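Local coordinates for sensory box/GGDEF domain protein (Colwellia psychrerythraea, PDB 3LYX) that probably serves as the sensory PAS domain of a GGDEF-domain signalling protein likely to be involved in cyclic di-GMP turnover, at residues K11-T23 / D31-K44. Residues are numbered along the deposited sequence; the frame is centred on the assembly and turned at random.
Sequences KAFDYVFDAIVVT and DWNKGSETLYGYSK
Val22 and Asp31 form an antiparallel hydrogen-bonded pair, Val22 N to Asp31 O at 3.1 Å, and from this hairpin strand 31-32 runs straight into helix 34-40, whose axis makes 107° with that of strand 19-23. Asn33, the helix N-cap, does most of the gripping. Its CG sits between backbone N and carbonyl carbon (chi1 68°), which turns the amide toward the loop 13-18 and the first residues of strand 19-23. ND2 donates both hydrogens, close to the amide plane, to Phe13 O (3.0 Å) and Asp18 O (2.9 Å), both nearly straight. OD1 takes Ile20 N (2.8 Å) and Ser36 N from opposite faces of its plane, the latter capping the helix. Asn33 CB meanwhile lies over one face of the Phe13 ring, a CH-pi contact 3.5 Å from the centroid. A leucine in its place would probably leave Asp18 O and Ile20 N without these mates, Phe13 O to its water, and Ser36 N without its side-chain cap. Next door, Asp14 OD1 accepts from Lys34 N at 2.8 Å and, weakly, from Lys44 NZ at 3.4 Å, part of a salt bridge. Val21 CG2 packs on Trp32 CZ3 (3.7 Å); on the other sheet face Asp31 forms a salt bridge with Arg9 of the second subunit. Asn33's buried amide thus ties loop, strand and helix together where the PAS fold's first hairpin meets the following helix.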
ATOM      1  N   LYS B  11      -7.023   4.787  -4.766  1.00 35.12           N
ATOM      2  CA  LYS B  11      -7.936   4.435  -3.682  1.00 36.66           C
ATOM      3  C   LYS B  11      -7.239   3.640  -2.577  1.00 35.93           C
ATOM      4  O   LYS B  11      -7.473   3.878  -1.392  1.00 35.65           O
ATOM      5  CB  LYS B  11      -9.107   3.624  -4.248  1.00 38.83           C
ATOM      6  CG  LYS B  11     -10.051   3.023  -3.218  1.00 41.27           C
ATOM      7  CD  LYS B  11     -10.997   4.052  -2.634  1.00 40.16           C
ATOM      8  CE  LYS B  11     -12.125   3.359  -1.875  1.00 40.62           C
ATOM      9  NZ  LYS B  11     -13.194   4.301  -1.453  1.00 39.84           N
ATOM     10  N   ALA B  12      -6.382   2.694  -2.960  1.00 35.05           N
ATOM     11  CA  ALA B  12      -5.675   1.870  -1.981  1.00 33.57           C
ATOM     12  C   ALA B  12      -4.788   2.696  -1.049  1.00 32.07           C
ATOM     13  O   ALA B  12      -4.489   2.282   0.079  1.00 29.04           O
ATOM     14  CB  ALA B  12      -4.835   0.814  -2.696  1.00 33.48           C
ATOM     15  N   PHE B  13      -4.374   3.863  -1.531  1.00 31.87           N
ATOM     16  CA  PHE B  13      -3.509   4.772  -0.779  1.00 31.42           C
ATOM     17  C   PHE B  13      -3.812   4.853   0.717  1.00 29.43           C
ATOM     18  O   PHE B  13      -2.955   4.547   1.545  1.00 28.56           O
ATOM     19  CB  PHE B  13      -3.589   6.173  -1.388  1.00 34.59           C
ATOM     20  CG  PHE B  13      -2.572   7.137  -0.845  1.00 35.53           C
ATOM     21  CD1 PHE B  13      -1.224   6.986  -1.146  1.00 34.08           C
ATOM     22  CD2 PHE B  13      -2.970   8.224  -0.069  1.00 35.47           C
ATOM     23  CE1 PHE B  13      -0.285   7.907  -0.688  1.00 35.83           C
ATOM     24  CE2 PHE B  13      -2.037   9.153   0.393  1.00 36.81           C
ATOM     25  CZ  PHE B  13      -0.693   8.993   0.083  1.00 34.87           C
ATOM     26  N   ASP B  14      -5.021   5.264   1.080  1.00 29.41           N
ATOM     27  CA  ASP B  14      -5.344   5.369   2.499  1.00 31.21           C
ATOM     28  C   ASP B  14      -5.837   4.095   3.173  1.00 31.13           C
ATOM     29  O   ASP B  14      -6.329   4.147   4.299  1.00 31.55           O
ATOM     30  CB  ASP B  14      -6.346   6.502   2.754  1.00 32.86           C
ATOM     31  CG  ASP B  14      -5.666   7.862   2.891  1.00 34.12           C
ATOM     32  OD1 ASP B  14      -4.616   7.936   3.565  1.00 29.58           O
ATOM     33  OD2 ASP B  14      -6.184   8.855   2.335  1.00 35.72           O
ATOM     34  N   TYR B  15      -5.688   2.957   2.501  1.00 28.93           N
ATOM     35  CA  TYR B  15      -6.126   1.690   3.083  1.00 30.87           C
ATOM     36  C   TYR B  15      -5.004   0.694   3.349  1.00 30.93           C
ATOM     37  O   TYR B  15      -5.179  -0.235   4.125  1.00 29.75           O
ATOM     38  CB  TYR B  15      -7.196   1.052   2.198  1.00 31.78           C
ATOM     39  CG  TYR B  15      -8.482   1.838   2.210  1.00 31.92           C
ATOM     40  CD1 TYR B  15      -9.284   1.871   3.347  1.00 32.91           C
ATOM     41  CD2 TYR B  15      -8.886   2.567   1.097  1.00 32.98           C
ATOM     42  CE1 TYR B  15     -10.457   2.608   3.379  1.00 35.16           C
ATOM     43  CE2 TYR B  15     -10.058   3.310   1.118  1.00 36.13           C
ATOM     44  CZ  TYR B  15     -10.840   3.322   2.265  1.00 36.26           C
ATOM     45  OH  TYR B  15     -12.021   4.026   2.289  1.00 38.00           O
ATOM     46  N   VAL B  16      -3.852   0.884   2.716  1.00 29.24           N
ATOM     47  CA  VAL B  16      -2.731  -0.025   2.931  1.00 29.43           C
ATOM     48  C   VAL B  16      -2.097   0.171   4.313  1.00 30.36           C
ATOM     49  O   VAL B  16      -2.247   1.223   4.936  1.00 29.34           O
ATOM     50  CB  VAL B  16      -1.645   0.163   1.839  1.00 31.18           C
ATOM     51  CG1 VAL B  16      -2.225  -0.163   0.462  1.00 29.04           C
ATOM     52  CG2 VAL B  16      -1.113   1.606   1.865  1.00 28.70           C
ATOM     53  N   PHE B  17      -1.397  -0.850   4.795  1.00 29.55           N
ATOM     54  CA  PHE B  17      -0.738  -0.775   6.091  1.00 28.06           C
ATOM     55  C   PHE B  17       0.594  -0.057   5.904  1.00 27.59           C
ATOM     56  O   PHE B  17       1.160   0.492   6.847  1.00 25.86           O
ATOM     57  CB  PHE B  17      -0.498  -2.177   6.646  1.00 29.94           C
ATOM     58  CG  PHE B  17       0.256  -2.196   7.947  1.00 31.81           C
ATOM     59  CD1 PHE B  17      -0.246  -1.543   9.073  1.00 32.42           C
ATOM     60  CD2 PHE B  17       1.465  -2.883   8.052  1.00 33.73           C
ATOM     61  CE1 PHE B  17       0.447  -1.574  10.293  1.00 31.65           C
ATOM     62  CE2 PHE B  17       2.166  -2.922   9.263  1.00 35.45           C
ATOM     63  CZ  PHE B  17       1.653  -2.264  10.388  1.00 32.35           C
ATOM     64  N   ASP B  18       1.090  -0.092   4.675  1.00 23.82           N
ATOM     65  CA  ASP B  18       2.336   0.568   4.312  1.00 24.76           C
ATOM     66  C   ASP B  18       2.235   2.070   4.548  1.00 24.06           C
ATOM     67  O   ASP B  18       1.222   2.680   4.232  1.00 19.96           O
ATOM     68  CB  ASP B  18       2.625   0.341   2.831  1.00 25.14           C
ATOM     69  CG  ASP B  18       2.835  -1.117   2.498  1.00 30.42           C
ATOM     70  OD1 ASP B  18       4.015  -1.516   2.384  1.00 29.23           O
ATOM     71  OD2 ASP B  18       1.818  -1.854   2.363  1.00 28.04           O
ATOM     72  N   ALA B  19       3.288   2.663   5.091  1.00 23.73           N
ATOM     73  CA  ALA B  19       3.303   4.108   5.304  1.00 23.06           C
ATOM     74  C   ALA B  19       3.904   4.725   4.044  1.00 24.53           C
ATOM     75  O   ALA B  19       5.096   4.549   3.750  1.00 23.66           O
ATOM     76  CB  ALA B  19       4.154   4.446   6.512  1.00 26.16           C
ATOM     77  N   ILE B  20       3.069   5.422   3.281  1.00 25.64           N
ATOM     78  CA  ILE B  20       3.512   6.073   2.057  1.00 26.72           C
ATOM     79  C   ILE B  20       3.817   7.541   2.353  1.00 26.77           C
ATOM     80  O   ILE B  20       3.006   8.237   2.967  1.00 26.35           O
ATOM     81  CB  ILE B  20       2.419   6.038   0.957  1.00 26.19           C
ATOM     82  CG1 ILE B  20       1.971   4.594   0.689  1.00 29.63           C
ATOM     83  CG2 ILE B  20       2.953   6.664  -0.331  1.00 25.10           C
ATOM     84  CD1 ILE B  20       3.087   3.687   0.233  1.00 34.14           C
ATOM     85  N   VAL B  21       4.988   8.006   1.931  1.00 26.74           N
ATOM     86  CA  VAL B  21       5.364   9.404   2.123  1.00 25.81           C
ATOM     87  C   VAL B  21       5.906   9.909   0.799  1.00 25.22           C
ATOM     88  O   VAL B  21       6.959   9.458   0.332  1.00 24.28           O
ATOM     89  CB  VAL B  21       6.451   9.576   3.206  1.00 25.56           C
ATOM     90  CG1 VAL B  21       6.777  11.059   3.393  1.00 28.69           C
ATOM     91  CG2 VAL B  21       5.978   8.974   4.514  1.00 28.61           C
ATOM     92  N   VAL B  22       5.171  10.832   0.191  1.00 23.94           N
ATOM     93  CA  VAL B  22       5.558  11.415  -1.083  1.00 24.83           C
ATOM     94  C   VAL B  22       6.182  12.788  -0.827  1.00 25.89           C
ATOM     95  O   VAL B  22       5.597  13.601  -0.117  1.00 23.64           O
ATOM     96  CB  VAL B  22       4.332  11.574  -1.987  1.00 24.60           C
ATOM     97  CG1 VAL B  22       4.756  12.055  -3.362  1.00 25.32           C
ATOM     98  CG2 VAL B  22       3.580  10.245  -2.075  1.00 25.87           C
ATOM     99  N   THR B  23       7.358  13.040  -1.405  1.00 24.91           N
ATOM    100  CA  THR B  23       8.059  14.316  -1.216  1.00 26.00           C
ATOM    101  C   THR B  23       8.407  15.021  -2.518  1.00 27.25           C
ATOM    102  O   THR B  23       8.368  14.415  -3.594  1.00 26.61           O
ATOM    103  CB  THR B  23       9.391  14.122  -0.454  1.00 25.10           C
ATOM    104  OG1 THR B  23      10.205  13.179  -1.162  1.00 22.92           O
ATOM    105  CG2 THR B  23       9.148  13.621   0.962  1.00 24.36           C
ATOM    106  N   ASP B  31       2.430  14.430   0.144  1.00 28.84           N
ATOM    107  CA  ASP B  31       1.314  13.496   0.342  1.00 27.02           C
ATOM    108  C   ASP B  31       1.700  12.547   1.473  1.00 26.09           C
ATOM    109  O   ASP B  31       2.877  12.235   1.672  1.00 26.74           O
ATOM    110  CB  ASP B  31       0.948  12.735  -0.939  1.00 28.21           C
ATOM    111  CG  ASP B  31      -0.579  12.553  -1.095  1.00 31.79           C
ATOM    112  OD1 ASP B  31      -1.044  12.265  -2.214  1.00 35.71           O
ATOM    113  OD2 ASP B  31      -1.321  12.701  -0.100  1.00 33.24           O
ATOM    114  N   TRP B  32       0.694  12.103   2.215  1.00 24.22           N
ATOM    115  CA  TRP B  32       0.884  11.284   3.406  1.00 23.87           C
ATOM    116  C   TRP B  32      -0.395  10.463   3.570  1.00 25.37           C
ATOM    117  O   TRP B  32      -1.485  11.032   3.551  1.00 26.32           O
ATOM    118  CB  TRP B  32       1.080  12.286   4.562  1.00 24.57           C
ATOM    119  CG  TRP B  32       1.264  11.786   5.958  1.00 21.85           C
ATOM    120  CD1 TRP B  32       0.288  11.570   6.888  1.00 23.78           C
ATOM    121  CD2 TRP B  32       2.509  11.549   6.621  1.00 23.06           C
ATOM    122  NE1 TRP B  32       0.848  11.222   8.091  1.00 25.25           N
ATOM    123  CE2 TRP B  32       2.211  11.199   7.956  1.00 23.02           C
ATOM    124  CE3 TRP B  32       3.850  11.600   6.215  1.00 21.25           C
ATOM    125  CZ2 TRP B  32       3.202  10.901   8.890  1.00 22.73           C
ATOM    126  CZ3 TRP B  32       4.838  11.303   7.143  1.00 19.95           C
ATOM    127  CH2 TRP B  32       4.508  10.959   8.467  1.00 25.09           C
ATOM    128  N   ASN B  33      -0.281   9.142   3.715  1.00 27.48           N
ATOM    129  CA  ASN B  33      -1.476   8.303   3.872  1.00 26.62           C
ATOM    130  C   ASN B  33      -1.678   7.914   5.332  1.00 26.08           C
ATOM    131  O   ASN B  33      -0.841   8.220   6.185  1.00 26.57           O
ATOM    132  CB  ASN B  33      -1.373   7.040   2.999  1.00 24.97           C
ATOM    133  CG  ASN B  33      -0.296   6.076   3.481  1.00 26.02           C
ATOM    134  OD1 ASN B  33       0.629   6.464   4.192  1.00 24.84           O
ATOM    135  ND2 ASN B  33      -0.405   4.813   3.078  1.00 24.08           N
ATOM    136  N   LYS B  34      -2.787   7.238   5.620  1.00 26.66           N
ATOM    137  CA  LYS B  34      -3.105   6.823   6.985  1.00 27.45           C
ATOM    138  C   LYS B  34      -2.004   5.956   7.568  1.00 27.33           C
ATOM    139  O   LYS B  34      -1.688   6.049   8.760  1.00 26.33           O
ATOM    140  CB  LYS B  34      -4.428   6.056   7.016  1.00 30.74           C
ATOM    141  CG  LYS B  34      -5.619   6.810   6.420  1.00 36.10           C
ATOM    142  CD  LYS B  34      -5.933   8.097   7.181  1.00 39.74           C
ATOM    143  CE  LYS B  34      -7.105   8.838   6.541  1.00 42.86           C
ATOM    144  NZ  LYS B  34      -7.476  10.089   7.274  1.00 43.67           N
ATOM    145  N   GLY B  35      -1.428   5.105   6.719  1.00 26.40           N
ATOM    146  CA  GLY B  35      -0.354   4.235   7.156  1.00 25.91           C
ATOM    147  C   GLY B  35       0.791   4.997   7.797  1.00 24.57           C
ATOM    148  O   GLY B  35       1.357   4.553   8.793  1.00 24.31           O
ATOM    149  N   SER B  36       1.138   6.149   7.229  1.00 25.85           N
ATOM    150  CA  SER B  36       2.228   6.947   7.779  1.00 27.18           C
ATOM    151  C   SER B  36       1.814   7.565   9.112  1.00 26.51           C
ATOM    152  O   SER B  36       2.634   7.714  10.017  1.00 25.95           O
ATOM    153  CB  SER B  36       2.641   8.036   6.786  1.00 28.91           C
ATOM    154  OG  SER B  36       3.211   7.462   5.617  1.00 31.24           O
ATOM    155  N   GLU B  37       0.540   7.923   9.235  1.00 29.25           N
ATOM    156  CA  GLU B  37       0.054   8.490  10.486  1.00 29.76           C
ATOM    157  C   GLU B  37       0.219   7.453  11.595  1.00 29.92           C
ATOM    158  O   GLU B  37       0.676   7.774  12.691  1.00 29.55           O
ATOM    159  CB  GLU B  37      -1.416   8.898  10.373  1.00 32.26           C
ATOM    160  CG  GLU B  37      -2.082   9.102  11.736  1.00 34.94           C
ATOM    161  CD  GLU B  37      -3.364   9.913  11.665  1.00 35.53           C
ATOM    162  OE1 GLU B  37      -4.126   9.759  10.690  1.00 39.45           O
ATOM    163  OE2 GLU B  37      -3.612  10.698  12.600  1.00 36.60           O
ATOM    164  N   THR B  38      -0.147   6.209  11.297  1.00 30.98           N
ATOM    165  CA  THR B  38      -0.032   5.118  12.262  1.00 27.30           C
ATOM    166  C   THR B  38       1.423   4.854  12.610  1.00 26.77           C
ATOM    167  O   THR B  38       1.759   4.642  13.774  1.00 28.42           O
ATOM    168  CB  THR B  38      -0.640   3.793  11.717  1.00 28.82           C
ATOM    169  OG1 THR B  38      -2.045   3.957  11.484  1.00 29.00           O
ATOM    170  CG2 THR B  38      -0.447   2.661  12.720  1.00 28.62           C
ATOM    171  N   LEU B  39       2.296   4.883  11.609  1.00 26.60           N
ATOM    172  CA  LEU B  39       3.707   4.606  11.855  1.00 26.69           C
ATOM    173  C   LEU B  39       4.497   5.722  12.522  1.00 27.76           C
ATOM    174  O   LEU B  39       5.200   5.486  13.506  1.00 29.62           O
ATOM    175  CB  LEU B  39       4.405   4.235  10.548  1.00 26.60           C
ATOM    176  CG  LEU B  39       5.909   3.964  10.612  1.00 23.68           C
ATOM    177  CD1 LEU B  39       6.194   2.703  11.437  1.00 28.67           C
ATOM    178  CD2 LEU B  39       6.423   3.797   9.203  1.00 24.03           C
ATOM    179  N   TYR B  40       4.380   6.932  11.981  1.00 27.69           N
ATOM    180  CA  TYR B  40       5.133   8.074  12.482  1.00 28.56           C
ATOM    181  C   TYR B  40       4.463   8.882  13.586  1.00 31.14           C
ATOM    182  O   TYR B  40       5.149   9.561  14.364  1.00 31.86           O
ATOM    183  CB  TYR B  40       5.483   8.999  11.311  1.00 26.75           C
ATOM    184  CG  TYR B  40       6.391   8.360  10.279  1.00 26.11           C
ATOM    185  CD1 TYR B  40       7.722   8.074  10.575  1.00 25.30           C
ATOM    186  CD2 TYR B  40       5.910   8.024   9.005  1.00 23.40           C
ATOM    187  CE1 TYR B  40       8.561   7.457   9.621  1.00 22.69           C
ATOM    188  CE2 TYR B  40       6.730   7.418   8.054  1.00 20.99           C
ATOM    189  CZ  TYR B  40       8.054   7.137   8.370  1.00 22.87           C
ATOM    190  OH  TYR B  40       8.871   6.535   7.437  1.00 22.55           O
ATOM    191  N   GLY B  41       3.133   8.827  13.647  1.00 31.86           N
ATOM    192  CA  GLY B  41       2.415   9.553  14.681  1.00 31.58           C
ATOM    193  C   GLY B  41       1.737  10.836  14.239  1.00 32.23           C
ATOM    194  O   GLY B  41       0.828  11.308  14.914  1.00 33.34           O
ATOM    195  N   TYR B  42       2.166  11.399  13.113  1.00 30.75           N
ATOM    196  CA  TYR B  42       1.603  12.649  12.593  1.00 30.58           C
ATOM    197  C   TYR B  42       0.440  12.410  11.634  1.00 30.08           C
ATOM    198  O   TYR B  42       0.445  11.432  10.888  1.00 31.69           O
ATOM    199  CB  TYR B  42       2.667  13.430  11.826  1.00 29.86           C
ATOM    200  CG  TYR B  42       3.939  13.716  12.587  1.00 31.61           C
ATOM    201  CD1 TYR B  42       4.057  14.861  13.384  1.00 33.79           C
ATOM    202  CD2 TYR B  42       5.045  12.873  12.469  1.00 29.50           C
ATOM    203  CE1 TYR B  42       5.249  15.163  14.035  1.00 32.21           C
ATOM    204  CE2 TYR B  42       6.237  13.161  13.115  1.00 31.83           C
ATOM    205  CZ  TYR B  42       6.333  14.311  13.894  1.00 32.39           C
ATOM    206  OH  TYR B  42       7.521  14.620  14.504  1.00 31.22           O
ATOM    207  N   SER B  43      -0.542  13.313  11.650  1.00 28.24           N
ATOM    208  CA  SER B  43      -1.703  13.221  10.758  1.00 27.78           C
ATOM    209  C   SER B  43      -1.343  13.999   9.488  1.00 28.52           C
ATOM    210  O   SER B  43      -0.330  14.691   9.469  1.00 30.43           O
ATOM    211  CB  SER B  43      -2.944  13.841  11.422  1.00 27.41           C
ATOM    212  OG  SER B  43      -2.772  15.233  11.668  1.00 24.85           O
ATOM    213  N   LYS B  44      -2.158  13.897   8.441  1.00 28.47           N
ATOM    214  CA  LYS B  44      -1.875  14.605   7.189  1.00 29.96           C
ATOM    215  C   LYS B  44      -1.653  16.104   7.404  1.00 30.94           C
ATOM    216  O   LYS B  44      -0.744  16.697   6.817  1.00 26.93           O
ATOM    217  CB  LYS B  44      -3.009  14.409   6.172  1.00 34.96           C
ATOM    218  CG  LYS B  44      -3.324  12.963   5.822  1.00 40.24           C
ATOM    219  CD  LYS B  44      -4.189  12.877   4.561  1.00 45.66           C
ATOM    220  CE  LYS B  44      -4.523  11.425   4.177  1.00 46.04           C
ATOM    221  NZ  LYS B  44      -5.470  10.804   5.148  1.00 46.65           N
TER
HETATM  222  O   HOH W   1      -2.982   4.098   4.336  1.00 29.09           O
HETATM  223  O   HOH W   2       1.283   1.766   9.851  1.00 29.23           O